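Local coordinates for protein alpha-1,3-glucanase (Bacillus circulans, PDB 5ZRU) that hydrolyses alpha-1,3-glucan as the catalytic unit of a family GH87 enzyme, with a beta-sandwich-like first part and a parallel beta-helix, at residues W116-S121 / D126-G131; S120-A125 / D466-E471; A204-A209 / G225-G230. One frame throughout, in Å; residues are numbered along the deposited sequence.

Interaction 1 (W116-S121 / D126-G131); sequences WQYFSS and DTPAGG. With CA (calcium ion), chain I.
Y118 lays one ring face on P128: P128 CA stands 3.5 Å from the ring centroid and 8° off its normal, a CH-pi contact; P128 CG also packs on Y118 CZ at 3.7 Å. The carbonyl oxygen of G131 approaches the ring edge. From the neighbouring residue, Q117 NE2 gives D126 OD1 a nearly straight hydrogen bond (3.1 Å, 166°), received almost along the C-O direction and close to the amide plane. Q117 can do this although its CB points away, because the chain bends at chi2 (-81°) and swings the amide back. A water donating to both Q117 OE1 and D126 OD1 ties the same two groups a second time. At the far end S120 OG donates to G130 O, 3.0 Å away and from above the carbonyl plane.

Further out, W116 O binds a calcium ion at 2.4 Å, and two of the ion's waters probably donate to D126 O. S115 completes the protein ligands; Y118 OH bonds to D85 and D126 OD2 to S290. Strand 117-119 lies between strands 124-125 and 132-144 in an antiparallel sheet, and residues 126-131 form the connection between those two neighbours.

Interaction 2 (S120-A125 / D466-E471); sequences SSDHPA and DLYNGE. With ZN (zinc ion), chain G.
A zinc-binding loop of the D1 region, 120-125, here meets a type I beta turn, D466 to N469, of the D2 region. The direct polar contact is a hydrogen bond from Y468 OH to D122 OD2, 2.7 Å long and using the anti lone pair of that oxygen. Carboxylate and ring planes stand 76° apart, with OD2 near the ring plane at the edge of Y468. L467 CB also packs 4.0 Å from D122 CA, and a water donates to L467 O and, weakly, to S121 O.

In D122, a chi1 of 65° places the carboxylate so that OD2 meets Y468 OH and OD1 meets H123 ND1 at 2.8 Å. That donor lies in the imidazole plane but 51° out of the carboxylate plane. H123 NE2 binds the zinc ion at 2.1 Å; E294 and a water are further ligands. An ST turn, S121 OG accepting from H123 N, shapes the loop, while D466 OD1 takes Y468 N and G470 N from opposite faces, the former closing an Asx turn.

With an alanine in place of D122, H123 ND1 and Y468 OH both lose this acceptor, and the imidazole would probably be freer to turn at the metal. The carboxylate is placed as a second-shell group that probably orients the zinc ligand and may polarise its ring, while joining the two regions at the surface.

Interaction 3 (A204-A209 / G225-G230); sequences AAFEAA and GTFHLG. With PE5 (3,6,9,12,15,18,21,24-octaoxahexacosan-1-ol), chain C.
The first torsion of F206 sets its CG beside the backbone N, and chi2 of 47° turns the ring so that one face is presented to L229 and the CE1-CZ end to F227. On the strand, F227 and L229 likewise carry CG beside the backbone N. Being two residues apart on an extended strand, both send their CB toward the helix, whereas H228 between them points away.

L229 CD2 stands over the centre of the F206 ring, 3.9 Å from the centroid and 8° off the normal, which meets the geometry of a CH-pi contact. The other methyl, L229 CD1, reaches F206 CD2 at 4.0 Å, so both branches of the leucine are used. F227 is met differently: F206 CZ touches F227 CB at 3.7 Å, and the two rings lie obliquely, centroids 5.7 Å apart and planes at 55°, with F227 CD1 at the edge of the F206 ring. The evidence is therefore of an apolar contact with one ring met over a face by a leucine methyl and at its CE1-CZ end by a second aromatic side chain, and all three residues are buried.

W233 adds an edge-to-face ring contact to F206, and V189 and I222 also touch it. F227 leans against D202, a ligand of a nearby calcium ion. Helix 203-216 thereby packs on strand 225-229 through F206, while strand 225-229 runs parallel to strand 255-259, whose I257 and F259 touch L229, at the start of the parallel beta-helix of the D2 region.

Interactions 1 and 2 are neighbours, their centres 10 Å apart, and share S120 and S121. Strands 117-119 and 124-125, adjacent in one antiparallel sheet, connect them: Y118 O lies 2.7 Å from A125 N, a probable hydrogen bond, and F119 CE1 packs on L467 CD1 at 3.7 Å. Interaction 3 is remote, about 34 and 39 Å from the centres of interactions 1 and 2, and touches neither. Along the chain, interaction 1 closes before interaction 3 opens, and interaction 3 is nested within the long span closed by interaction 2. The set thus covers an antiparallel-sheet connection within the D1 region, its junction with D2, and the helix packed near the start of the D2 beta-helix.

Interaction 1 (W116-S121 / D126-G131)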
ATOM      1  N   TRP A 116     -10.502   9.810   3.313  1.00  7.20           N
ATOM      2  CA  TRP A 116     -11.815   9.641   3.943  1.00  7.67           C
ATOM      3  C   TRP A 116     -12.772   8.814   3.087  1.00  9.95           C
ATOM      4  O   TRP A 116     -13.239   9.265   2.033  1.00 10.34           O
ATOM      5  CB  TRP A 116     -12.443  10.996   4.305  1.00  9.69           C
ATOM      6  CG  TRP A 116     -11.683  11.701   5.397  1.00  9.53           C
ATOM      7  CD1 TRP A 116     -10.586  12.499   5.239  1.00 10.08           C
ATOM      8  CD2 TRP A 116     -11.951  11.665   6.810  1.00  9.21           C
ATOM      9  NE1 TRP A 116     -10.154  12.957   6.461  1.00  9.96           N
ATOM     10  CE2 TRP A 116     -10.966  12.455   7.440  1.00  9.07           C
ATOM     11  CE3 TRP A 116     -12.925  11.039   7.602  1.00 10.26           C
ATOM     12  CZ2 TRP A 116     -10.936  12.657   8.824  1.00 11.36           C
ATOM     13  CZ3 TRP A 116     -12.888  11.233   8.980  1.00 11.25           C
ATOM     14  CH2 TRP A 116     -11.893  12.030   9.575  1.00 11.69           C
ATOM     15  N   GLN A 117     -13.035   7.591   3.548  1.00  9.49           N
ATOM     16  CA  GLN A 117     -13.992   6.648   2.977  1.00  9.38           C
ATOM     17  C   GLN A 117     -14.842   6.106   4.114  1.00  9.74           C
ATOM     18  O   GLN A 117     -14.342   5.902   5.221  1.00  9.97           O
ATOM     19  CB  GLN A 117     -13.291   5.483   2.265  1.00  9.81           C
ATOM     20  CG  GLN A 117     -12.547   5.879   0.999  1.00  8.55           C
ATOM     21  CD  GLN A 117     -13.492   5.990  -0.180  1.00  8.59           C
ATOM     22  OE1 GLN A 117     -13.779   4.992  -0.834  1.00 11.02           O
ATOM     23  NE2 GLN A 117     -13.984   7.201  -0.452  1.00  7.88           N
ATOM     24  N   TYR A 118     -16.126   5.845   3.838  1.00  9.64           N
ATOM     25  CA  TYR A 118     -17.094   5.620   4.906  1.00  9.65           C
ATOM     26  C   TYR A 118     -17.812   4.285   4.719  1.00 12.97           C
ATOM     27  O   TYR A 118     -18.223   3.942   3.607  1.00 11.31           O
ATOM     28  CB  TYR A 118     -18.098   6.788   4.966  1.00 10.81           C
ATOM     29  CG  TYR A 118     -17.444   8.129   5.242  1.00 12.64           C
ATOM     30  CD1 TYR A 118     -17.253   8.573   6.551  1.00 11.27           C
ATOM     31  CD2 TYR A 118     -17.019   8.954   4.195  1.00 10.24           C
ATOM     32  CE1 TYR A 118     -16.659   9.795   6.810  1.00  9.87           C
ATOM     33  CE2 TYR A 118     -16.425  10.184   4.445  1.00 10.58           C
ATOM     34  CZ  TYR A 118     -16.245  10.596   5.757  1.00 11.15           C
ATOM     35  OH  TYR A 118     -15.655  11.810   6.011  1.00 11.05           O
ATOM     36  N   PHE A 119     -17.972   3.536   5.812  1.00 10.50           N
ATOM     37  CA  PHE A 119     -18.416   2.147   5.724  1.00 11.02           C
ATOM     38  C   PHE A 119     -19.641   1.888   6.588  1.00 12.94           C
ATOM     39  O   PHE A 119     -19.571   1.971   7.818  1.00 12.47           O
ATOM     40  CB  PHE A 119     -17.278   1.200   6.113  1.00 10.08           C
ATOM     41  CG  PHE A 119     -16.158   1.188   5.109  1.00 10.48           C
ATOM     42  CD1 PHE A 119     -16.209   0.344   4.005  1.00 11.16           C
ATOM     43  CD2 PHE A 119     -15.086   2.064   5.236  1.00 11.44           C
ATOM     44  CE1 PHE A 119     -15.190   0.350   3.053  1.00 11.47           C
ATOM     45  CE2 PHE A 119     -14.057   2.077   4.292  1.00  8.62           C
ATOM     46  CZ  PHE A 119     -14.113   1.225   3.196  1.00 11.80           C
ATOM     47  N   SER A 120     -20.754   1.548   5.939  1.00 10.96           N
ATOM     48  CA  SER A 120     -21.893   0.915   6.594  1.00 13.21           C
ATOM     49  C   SER A 120     -22.110  -0.505   6.092  1.00 16.18           C
ATOM     50  O   SER A 120     -23.056  -1.179   6.520  1.00 18.71           O
ATOM     51  CB  SER A 120     -23.159   1.753   6.386  1.00 17.50           C
ATOM     52  OG  SER A 120     -23.362   2.018   5.012  1.00 20.46           O
ATOM     53  N   SER A 121     -21.249  -0.964   5.194  1.00 14.50           N
ATOM     54  CA  SER A 121     -21.228  -2.305   4.640  1.00 16.54           C
ATOM     55  C   SER A 121     -19.794  -2.574   4.211  1.00 16.88           C
ATOM     56  O   SER A 121     -18.878  -1.809   4.540  1.00 14.84           O
ATOM     57  CB  SER A 121     -22.205  -2.427   3.460  1.00 13.06           C
ATOM     58  OG  SER A 121     -21.742  -1.650   2.359  1.00 14.44           O
ATOM     59  N   ASP A 126     -18.831   7.634  -0.194  1.00 12.14           N
ATOM     60  CA  ASP A 126     -17.944   8.759  -0.458  1.00 13.64           C
ATOM     61  C   ASP A 126     -18.243   9.991   0.389  1.00 13.32           C
ATOM     62  O   ASP A 126     -17.523  10.986   0.273  1.00 12.86           O
ATOM     63  CB  ASP A 126     -18.003   9.130  -1.944  1.00 13.43           C
ATOM     64  CG  ASP A 126     -17.370   8.066  -2.833  1.00 14.76           C
ATOM     65  OD1 ASP A 126     -16.297   7.537  -2.459  1.00 14.65           O
ATOM     66  OD2 ASP A 126     -17.949   7.745  -3.893  1.00 14.63           O
ATOM     67  N   THR A 127     -19.272   9.957   1.228  1.00 13.88           N
ATOM     68  CA  THR A 127     -19.636  11.079   2.080  1.00 13.48           C
ATOM     69  C   THR A 127     -19.873  10.592   3.502  1.00 12.53           C
ATOM     70  O   THR A 127     -20.194   9.418   3.719  1.00 12.56           O
ATOM     71  CB  THR A 127     -20.905  11.801   1.585  1.00 15.57           C
ATOM     72  OG1 THR A 127     -22.066  11.069   1.999  1.00 15.70           O
ATOM     73  CG2 THR A 127     -20.899  11.958   0.065  1.00 15.43           C
ATOM     74  N   PRO A 128     -19.730  11.483   4.495  1.00 12.45           N
ATOM     75  CA  PRO A 128     -19.869  11.054   5.898  1.00 14.78           C
ATOM     76  C   PRO A 128     -21.230  10.470   6.232  1.00 16.48           C
ATOM     77  O   PRO A 128     -21.338   9.704   7.199  1.00 20.23           O
ATOM     78  CB  PRO A 128     -19.611  12.347   6.691  1.00 15.86           C
ATOM     79  CG  PRO A 128     -18.855  13.210   5.790  1.00 15.24           C
ATOM     80  CD  PRO A 128     -19.293  12.887   4.397  1.00 14.12           C
ATOM     81  N   ALA A 129     -22.270  10.798   5.470  1.00 16.13           N
ATOM     82  CA  ALA A 129     -23.568  10.182   5.711  1.00 20.58           C
ATOM     83  C   ALA A 129     -23.569   8.686   5.430  1.00 23.31           C
ATOM     84  O   ALA A 129     -24.524   8.001   5.814  1.00 17.47           O
ATOM     85  CB  ALA A 129     -24.637  10.874   4.864  1.00 24.98           C
ATOM     86  N   GLY A 130     -22.522   8.160   4.789  1.00 16.35           N
ATOM     87  CA  GLY A 130     -22.493   6.779   4.364  1.00 14.60           C
ATOM     88  C   GLY A 130     -21.920   5.758   5.328  1.00 17.24           C
ATOM     89  O   GLY A 130     -21.876   4.573   4.974  1.00 19.53           O
ATOM     90  N   GLY A 131     -21.467   6.149   6.516  1.00 16.25           N
ATOM     91  CA  GLY A 131     -20.989   5.169   7.475  1.00 12.71           C
ATOM     92  C   GLY A 131     -19.823   5.697   8.300  1.00 14.13           C
ATOM     93  O   GLY A 131     -19.585   6.901   8.373  1.00 13.98           O
TER
HETATM   94 CA    CA I 607     -13.164  11.232   0.642  1.00  9.81          CA
HETATM   95  O   HOH W   1     -15.419   4.983  -3.071  1.00 11.17           O
HETATM   96  O   HOH W   2     -14.910  10.245  -0.810  1.00 10.14           O
HETATM   97  O   HOH W   3     -15.246  11.759   1.647  1.00 10.71           O
HETATM   98  O   HOH W   4     -11.945   9.855  -0.846  1.00  9.42           O
HETATM   99  O   HOH W   5     -13.373  13.017  -1.063  1.00 11.56           O
HETATM  100  O   HOH W   6     -12.786  13.508   1.730  1.00 11.26           O

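Interaction 2 (S120-A125 / D466-E471)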
ATOM      1  N   SER A 120     -20.754   1.548   5.939  1.00 10.96           N
ATOM      2  CA  SER A 120     -21.893   0.915   6.594  1.00 13.21           C
ATOM      3  C   SER A 120     -22.110  -0.505   6.092  1.00 16.18           C
ATOM      4  O   SER A 120     -23.056  -1.179   6.520  1.00 18.71           O
ATOM      5  CB  SER A 120     -23.159   1.753   6.386  1.00 17.50           C
ATOM      6  OG  SER A 120     -23.362   2.018   5.012  1.00 20.46           O
ATOM      7  N   SER A 121     -21.249  -0.964   5.194  1.00 14.50           N
ATOM      8  CA  SER A 121     -21.228  -2.305   4.640  1.00 16.54           C
ATOM      9  C   SER A 121     -19.794  -2.574   4.211  1.00 16.88           C
ATOM     10  O   SER A 121     -18.878  -1.809   4.540  1.00 14.84           O
ATOM     11  CB  SER A 121     -22.205  -2.427   3.460  1.00 13.06           C
ATOM     12  OG  SER A 121     -21.742  -1.650   2.359  1.00 14.44           O
ATOM     13  N   ASP A 122     -19.593  -3.633   3.431  1.00 13.75           N
ATOM     14  CA  ASP A 122     -18.269  -3.895   2.884  1.00 11.97           C
ATOM     15  C   ASP A 122     -17.984  -3.097   1.615  1.00 15.38           C
ATOM     16  O   ASP A 122     -16.985  -3.363   0.942  1.00 17.94           O
ATOM     17  CB  ASP A 122     -18.079  -5.391   2.617  1.00 13.31           C
ATOM     18  CG  ASP A 122     -19.010  -5.930   1.542  1.00 13.41           C
ATOM     19  OD1 ASP A 122     -19.863  -5.174   1.021  1.00 11.83           O
ATOM     20  OD2 ASP A 122     -18.881  -7.134   1.228  1.00 13.88           O
ATOM     21  N   HIS A 123     -18.835  -2.142   1.263  1.00 12.56           N
ATOM     22  CA  HIS A 123     -18.550  -1.257   0.151  1.00 11.50           C
ATOM     23  C   HIS A 123     -18.405   0.164   0.672  1.00 15.19           C
ATOM     24  O   HIS A 123     -19.268   0.626   1.432  1.00 15.54           O
ATOM     25  CB  HIS A 123     -19.663  -1.296  -0.897  1.00 13.09           C
ATOM     26  CG  HIS A 123     -19.589  -2.463  -1.824  1.00 11.32           C
ATOM     27  ND1 HIS A 123     -19.683  -3.768  -1.391  1.00 11.76           N
ATOM     28  CD2 HIS A 123     -19.433  -2.522  -3.168  1.00 15.02           C
ATOM     29  CE1 HIS A 123     -19.584  -4.582  -2.428  1.00 13.96           C
ATOM     30  NE2 HIS A 123     -19.439  -3.849  -3.517  1.00 13.54           N
ATOM     31  N   PRO A 124     -17.371   0.896   0.268  1.00 11.66           N
ATOM     32  CA  PRO A 124     -17.201   2.262   0.771  1.00 12.65           C
ATOM     33  C   PRO A 124     -18.232   3.216   0.193  1.00 12.01           C
ATOM     34  O   PRO A 124     -18.719   3.040  -0.926  1.00 12.94           O
ATOM     35  CB  PRO A 124     -15.787   2.636   0.308  1.00 10.90           C
ATOM     36  CG  PRO A 124     -15.569   1.810  -0.908  1.00 12.87           C
ATOM     37  CD  PRO A 124     -16.282   0.500  -0.647  1.00 12.57           C
ATOM     38  N   ALA A 125     -18.559   4.235   0.981  1.00 11.57           N
ATOM     39  CA  ALA A 125     -19.335   5.383   0.540  1.00 12.10           C
ATOM     40  C   ALA A 125     -18.448   6.620   0.576  1.00 11.47           C
ATOM     41  O   ALA A 125     -17.430   6.660   1.274  1.00 12.45           O
ATOM     42  CB  ALA A 125     -20.577   5.585   1.422  1.00 14.18           C
ATOM     43  N   ASP A 466     -13.409  -6.373  11.261  1.00  9.60           N
ATOM     44  CA  ASP A 466     -13.314  -6.139   9.828  1.00  9.44           C
ATOM     45  C   ASP A 466     -14.626  -5.505   9.368  1.00  9.26           C
ATOM     46  O   ASP A 466     -15.442  -5.061  10.181  1.00  8.66           O
ATOM     47  CB  ASP A 466     -12.950  -7.424   9.084  1.00 10.09           C
ATOM     48  CG  ASP A 466     -14.025  -8.500   9.155  1.00 10.24           C
ATOM     49  OD1 ASP A 466     -15.113  -8.262   9.715  1.00  9.37           O
ATOM     50  OD2 ASP A 466     -13.773  -9.598   8.609  1.00 10.45           O
ATOM     51  N   LEU A 467     -14.856  -5.459   8.058  1.00  9.08           N
ATOM     52  CA  LEU A 467     -16.063  -4.806   7.560  1.00 11.75           C
ATOM     53  C   LEU A 467     -17.314  -5.657   7.735  1.00 13.68           C
ATOM     54  O   LEU A 467     -18.412  -5.184   7.410  1.00 12.04           O
ATOM     55  CB  LEU A 467     -15.877  -4.422   6.092  1.00 11.10           C
ATOM     56  CG  LEU A 467     -14.791  -3.351   5.903  1.00 10.95           C
ATOM     57  CD1 LEU A 467     -14.631  -3.021   4.433  1.00 13.06           C
ATOM     58  CD2 LEU A 467     -15.152  -2.091   6.691  1.00 11.52           C
ATOM     59  N   TYR A 468     -17.165  -6.894   8.218  1.00 11.00           N
ATOM     60  CA  TYR A 468     -18.268  -7.760   8.618  1.00 11.07           C
ATOM     61  C   TYR A 468     -18.407  -7.815  10.137  1.00 12.19           C
ATOM     62  O   TYR A 468     -19.078  -8.709  10.670  1.00 11.31           O
ATOM     63  CB  TYR A 468     -18.078  -9.157   8.020  1.00 12.51           C
ATOM     64  CG  TYR A 468     -17.799  -9.047   6.548  1.00 11.50           C
ATOM     65  CD1 TYR A 468     -18.826  -8.783   5.653  1.00 10.38           C
ATOM     66  CD2 TYR A 468     -16.497  -9.141   6.056  1.00 12.86           C
ATOM     67  CE1 TYR A 468     -18.575  -8.631   4.306  1.00 11.24           C
ATOM     68  CE2 TYR A 468     -16.238  -9.007   4.703  1.00 14.01           C
ATOM     69  CZ  TYR A 468     -17.279  -8.746   3.834  1.00 13.81           C
ATOM     70  OH  TYR A 468     -17.033  -8.598   2.485  1.00 16.57           O
ATOM     71  N   ASN A 469     -17.790  -6.860  10.834  1.00 12.34           N
ATOM     72  CA  ASN A 469     -17.864  -6.764  12.292  1.00 11.12           C
ATOM     73  C   ASN A 469     -17.321  -8.023  12.962  1.00 12.94           C
ATOM     74  O   ASN A 469     -17.812  -8.450  14.009  1.00 13.47           O
ATOM     75  CB  ASN A 469     -19.299  -6.482  12.745  1.00 12.71           C
ATOM     76  CG  ASN A 469     -19.677  -5.021  12.622  1.00 26.75           C
ATOM     77  OD1 ASN A 469     -18.936  -4.213  12.055  1.00 23.54           O
ATOM     78  ND2 ASN A 469     -20.844  -4.668  13.162  1.00 31.09           N
ATOM     79  N   GLY A 470     -16.287  -8.630  12.362  1.00 10.13           N
ATOM     80  CA  GLY A 470     -15.724  -9.855  12.885  1.00  8.86           C
ATOM     81  C   GLY A 470     -14.212  -9.796  13.006  1.00  9.90           C
ATOM     82  O   GLY A 470     -13.542  -8.934  12.424  1.00  8.99           O
ATOM     83  N   GLU A 471     -13.682 -10.761  13.763  1.00  8.36           N
ATOM     84  CA  GLU A 471     -12.255 -10.870  14.014  1.00  9.36           C
ATOM     85  C   GLU A 471     -11.518 -11.469  12.818  1.00  9.55           C
ATOM     86  O   GLU A 471     -12.081 -12.229  12.024  1.00 11.40           O
ATOM     87  CB  GLU A 471     -11.999 -11.725  15.265  1.00 11.15           C
ATOM     88  CG  GLU A 471     -12.538 -13.151  15.186  1.00 12.01           C
ATOM     89  CD  GLU A 471     -13.984 -13.302  15.688  1.00 10.31           C
ATOM     90  OE1 GLU A 471     -14.719 -12.296  15.780  1.00 12.93           O
ATOM     91  OE2 GLU A 471     -14.395 -14.452  15.969  1.00 12.43           O
TER
HETATM   92 ZN    ZN G 605     -19.223  -4.476  -5.478  1.00 19.55          ZN
HETATM   93  O   HOH W   7     -19.096  -2.318   7.609  1.00 26.03           O
HETATM   94  O   HOH W   8     -19.706  -6.822  -5.608  1.00 27.32           O

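Interaction 3 (A204-A209 / G225-G230)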
ATOM      1  N   ALA A 204      -1.559  15.682 -25.002  1.00 12.61           N
ATOM      2  CA  ALA A 204      -1.342  15.586 -26.446  1.00 16.11           C
ATOM      3  C   ALA A 204       0.141  15.428 -26.757  1.00 13.72           C
ATOM      4  O   ALA A 204       0.526  14.614 -27.612  1.00 12.86           O
ATOM      5  CB  ALA A 204      -1.908  16.812 -27.157  1.00 19.64           C
ATOM      6  N   ALA A 205       0.990  16.182 -26.054  1.00 12.35           N
ATOM      7  CA  ALA A 205       2.431  16.060 -26.260  1.00 12.74           C
ATOM      8  C   ALA A 205       2.948  14.698 -25.803  1.00 12.17           C
ATOM      9  O   ALA A 205       3.825  14.113 -26.450  1.00 10.99           O
ATOM     10  CB  ALA A 205       3.156  17.185 -25.529  1.00 16.56           C
ATOM     11  N   PHE A 206       2.429  14.183 -24.682  1.00 11.01           N
ATOM     12  CA  PHE A 206       2.829  12.850 -24.227  1.00  9.41           C
ATOM     13  C   PHE A 206       2.480  11.786 -25.258  1.00 10.76           C
ATOM     14  O   PHE A 206       3.289  10.893 -25.539  1.00 12.19           O
ATOM     15  CB  PHE A 206       2.153  12.514 -22.894  1.00  9.31           C
ATOM     16  CG  PHE A 206       2.879  13.025 -21.683  1.00 11.72           C
ATOM     17  CD1 PHE A 206       3.341  14.333 -21.623  1.00  9.83           C
ATOM     18  CD2 PHE A 206       3.056  12.207 -20.577  1.00 10.10           C
ATOM     19  CE1 PHE A 206       3.988  14.796 -20.490  1.00 10.16           C
ATOM     20  CE2 PHE A 206       3.697  12.666 -19.437  1.00 11.27           C
ATOM     21  CZ  PHE A 206       4.171  13.966 -19.393  1.00 11.34           C
ATOM     22  N   GLU A 207       1.267  11.857 -25.826  1.00 10.30           N
ATOM     23  CA  GLU A 207       0.860  10.887 -26.839  1.00 11.54           C
ATOM     24  C   GLU A 207       1.750  10.968 -28.071  1.00 13.53           C
ATOM     25  O   GLU A 207       2.173   9.937 -28.610  1.00 12.77           O
ATOM     26  CB  GLU A 207      -0.605  11.109 -27.223  1.00 12.25           C
ATOM     27  CG  GLU A 207      -1.565  10.578 -26.180  1.00 13.82           C
ATOM     28  CD  GLU A 207      -2.991  11.038 -26.409  1.00 11.58           C
ATOM     29  OE1 GLU A 207      -3.272  11.604 -27.494  1.00 18.15           O
ATOM     30  OE2 GLU A 207      -3.811  10.841 -25.487  1.00 12.83           O
ATOM     31  N   ALA A 208       2.034  12.188 -28.539  1.00 15.05           N
ATOM     32  CA  ALA A 208       2.916  12.353 -29.686  1.00 12.88           C
ATOM     33  C   ALA A 208       4.311  11.829 -29.378  1.00 15.56           C
ATOM     34  O   ALA A 208       4.955  11.213 -30.233  1.00 14.11           O
ATOM     35  CB  ALA A 208       2.974  13.825 -30.095  1.00 13.38           C
ATOM     36  N   ALA A 209       4.794  12.071 -28.156  1.00 13.23           N
ATOM     37  CA  ALA A 209       6.127  11.622 -27.772  1.00 13.12           C
ATOM     38  C   ALA A 209       6.210  10.100 -27.736  1.00 14.55           C
ATOM     39  O   ALA A 209       7.233   9.520 -28.119  1.00 13.02           O
ATOM     40  CB  ALA A 209       6.503  12.219 -26.414  1.00 13.32           C
ATOM     41  N   GLY A 225       9.782  18.547 -13.449  1.00 11.09           N
ATOM     42  CA  GLY A 225       8.647  19.445 -13.454  1.00 13.26           C
ATOM     43  C   GLY A 225       7.342  18.690 -13.314  1.00 12.77           C
ATOM     44  O   GLY A 225       7.288  17.462 -13.316  1.00 10.35           O
ATOM     45  N   THR A 226       6.273  19.469 -13.187  1.00 13.27           N
ATOM     46  CA  THR A 226       4.927  18.924 -13.091  1.00 12.08           C
ATOM     47  C   THR A 226       4.242  19.017 -14.447  1.00 13.03           C
ATOM     48  O   THR A 226       4.158  20.101 -15.037  1.00 11.20           O
ATOM     49  CB  THR A 226       4.101  19.662 -12.038  1.00 14.52           C
ATOM     50  OG1 THR A 226       4.699  19.478 -10.750  1.00 13.53           O
ATOM     51  CG2 THR A 226       2.667  19.117 -12.011  1.00 12.07           C
ATOM     52  N   PHE A 227       3.751  17.877 -14.931  1.00  9.22           N
ATOM     53  CA  PHE A 227       3.005  17.790 -16.173  1.00  9.99           C
ATOM     54  C   PHE A 227       1.580  17.358 -15.862  1.00 13.72           C
ATOM     55  O   PHE A 227       1.359  16.527 -14.974  1.00 12.24           O
ATOM     56  CB  PHE A 227       3.685  16.815 -17.123  1.00 10.70           C
ATOM     57  CG  PHE A 227       5.065  17.242 -17.488  1.00 12.55           C
ATOM     58  CD1 PHE A 227       5.285  18.042 -18.597  1.00 11.38           C
ATOM     59  CD2 PHE A 227       6.143  16.898 -16.678  1.00 11.60           C
ATOM     60  CE1 PHE A 227       6.567  18.452 -18.929  1.00 12.00           C
ATOM     61  CE2 PHE A 227       7.418  17.315 -16.990  1.00 13.10           C
ATOM     62  CZ  PHE A 227       7.632  18.094 -18.120  1.00 13.25           C
ATOM     63  N   HIS A 228       0.621  17.931 -16.585  1.00  9.51           N
ATOM     64  CA  HIS A 228      -0.794  17.752 -16.290  1.00 14.41           C
ATOM     65  C   HIS A 228      -1.451  16.963 -17.409  1.00 13.87           C
ATOM     66  O   HIS A 228      -1.362  17.344 -18.585  1.00 13.91           O
ATOM     67  CB  HIS A 228      -1.488  19.107 -16.096  1.00 14.70           C
ATOM     68  CG  HIS A 228      -1.042  19.832 -14.860  1.00 13.83           C
ATOM     69  ND1 HIS A 228       0.041  20.685 -14.848  1.00 13.91           N
ATOM     70  CD2 HIS A 228      -1.521  19.814 -13.594  1.00 16.30           C
ATOM     71  CE1 HIS A 228       0.201  21.173 -13.629  1.00 15.62           C
ATOM     72  NE2 HIS A 228      -0.732  20.657 -12.849  1.00 15.46           N
ATOM     73  N   LEU A 229      -2.110  15.870 -17.045  1.00 12.31           N
ATOM     74  CA  LEU A 229      -2.736  14.979 -18.015  1.00 12.06           C
ATOM     75  C   LEU A 229      -4.228  14.906 -17.716  1.00 10.92           C
ATOM     76  O   LEU A 229      -4.633  14.353 -16.687  1.00 11.86           O
ATOM     77  CB  LEU A 229      -2.095  13.590 -17.973  1.00 11.88           C
ATOM     78  CG  LEU A 229      -0.576  13.520 -18.141  1.00 11.14           C
ATOM     79  CD1 LEU A 229      -0.136  12.056 -18.243  1.00 11.55           C
ATOM     80  CD2 LEU A 229      -0.111  14.272 -19.378  1.00 12.28           C
ATOM     81  N   GLY A 230      -5.046  15.465 -18.611  1.00 11.46           N
ATOM     82  CA  GLY A 230      -6.475  15.592 -18.414  1.00 12.27           C
ATOM     83  C   GLY A 230      -7.303  14.379 -18.768  1.00 12.94           C
ATOM     84  O   GLY A 230      -8.533  14.472 -18.837  1.00 10.21           O
TER
HETATM   85  C48 PE5 C 601      -5.502  18.392  -9.233  1.00 21.35           C
HETATM   86  C50 PE5 C 601      -5.968  17.527  -8.056  1.00 21.41           C
HETATM   87  O1  PE5 C 601      -6.598  18.326  -7.090  1.00 28.07           O
HETATM   88  C1  PE5 C 601      -7.128  17.626  -5.998  1.00 25.78           C
HETATM   89  C2  PE5 C 601      -7.611  18.594  -4.914  1.00 22.90           C
HETATM   90  O2  PE5 C 601      -6.521  19.298  -4.390  1.00 21.48           O
HETATM   91  C3  PE5 C 601      -6.833  20.324  -3.492  1.00 23.37           C
HETATM   92  C4  PE5 C 601      -5.548  21.043  -3.061  1.00 22.27           C
HETATM   93  O3  PE5 C 601      -4.647  20.120  -2.509  1.00 27.46           O
HETATM   94  C5  PE5 C 601      -3.455  20.645  -1.987  1.00 20.78           C
HETATM   95  C6  PE5 C 601      -2.246  19.842  -2.491  1.00 31.37           C
HETATM   96  O4  PE5 C 601      -1.954  18.748  -1.659  1.00 30.13           O
HETATM   97  C7  PE5 C 601      -1.579  17.562  -2.312  1.00 27.79           C
HETATM   98  C8  PE5 C 601      -0.429  17.825  -3.287  1.00 30.45           C
HETATM   99  O5  PE5 C 601      -0.313  16.751  -4.166  1.00 33.05           O
HETATM  100  C9  PE5 C 601       0.521  16.980  -5.269  1.00 30.07           C
HETATM  101  C10 PE5 C 601       1.828  16.227  -5.056  1.00 27.79           C
HETATM  102  O6  PE5 C 601       2.897  17.116  -5.180  1.00 27.56           O
HETATM  103  C11 PE5 C 601       4.082  16.694  -4.571  1.00 27.21           C
HETATM  104  C12 PE5 C 601       5.078  17.843  -4.510  1.00 25.99           C
HETATM  105  O7  PE5 C 601       6.186  17.457  -5.262  1.00 24.43           O
HETATM  106  C13 PE5 C 601       7.425  17.821  -4.725  1.00 21.91           C
HETATM  107  C14 PE5 C 601       8.429  17.923  -5.870  1.00 23.80           C
HETATM  108  O8  PE5 C 601       7.764  18.432  -6.991  1.00 25.64           O
HETATM  109  C15 PE5 C 601       8.527  18.530  -8.165  1.00 24.84           C
HETATM  110  C16 PE5 C 601       8.640  20.004  -8.578  1.00 22.55           C
HETATM  111  O52 PE5 C 601       7.839  20.273  -9.696  1.00 32.17           O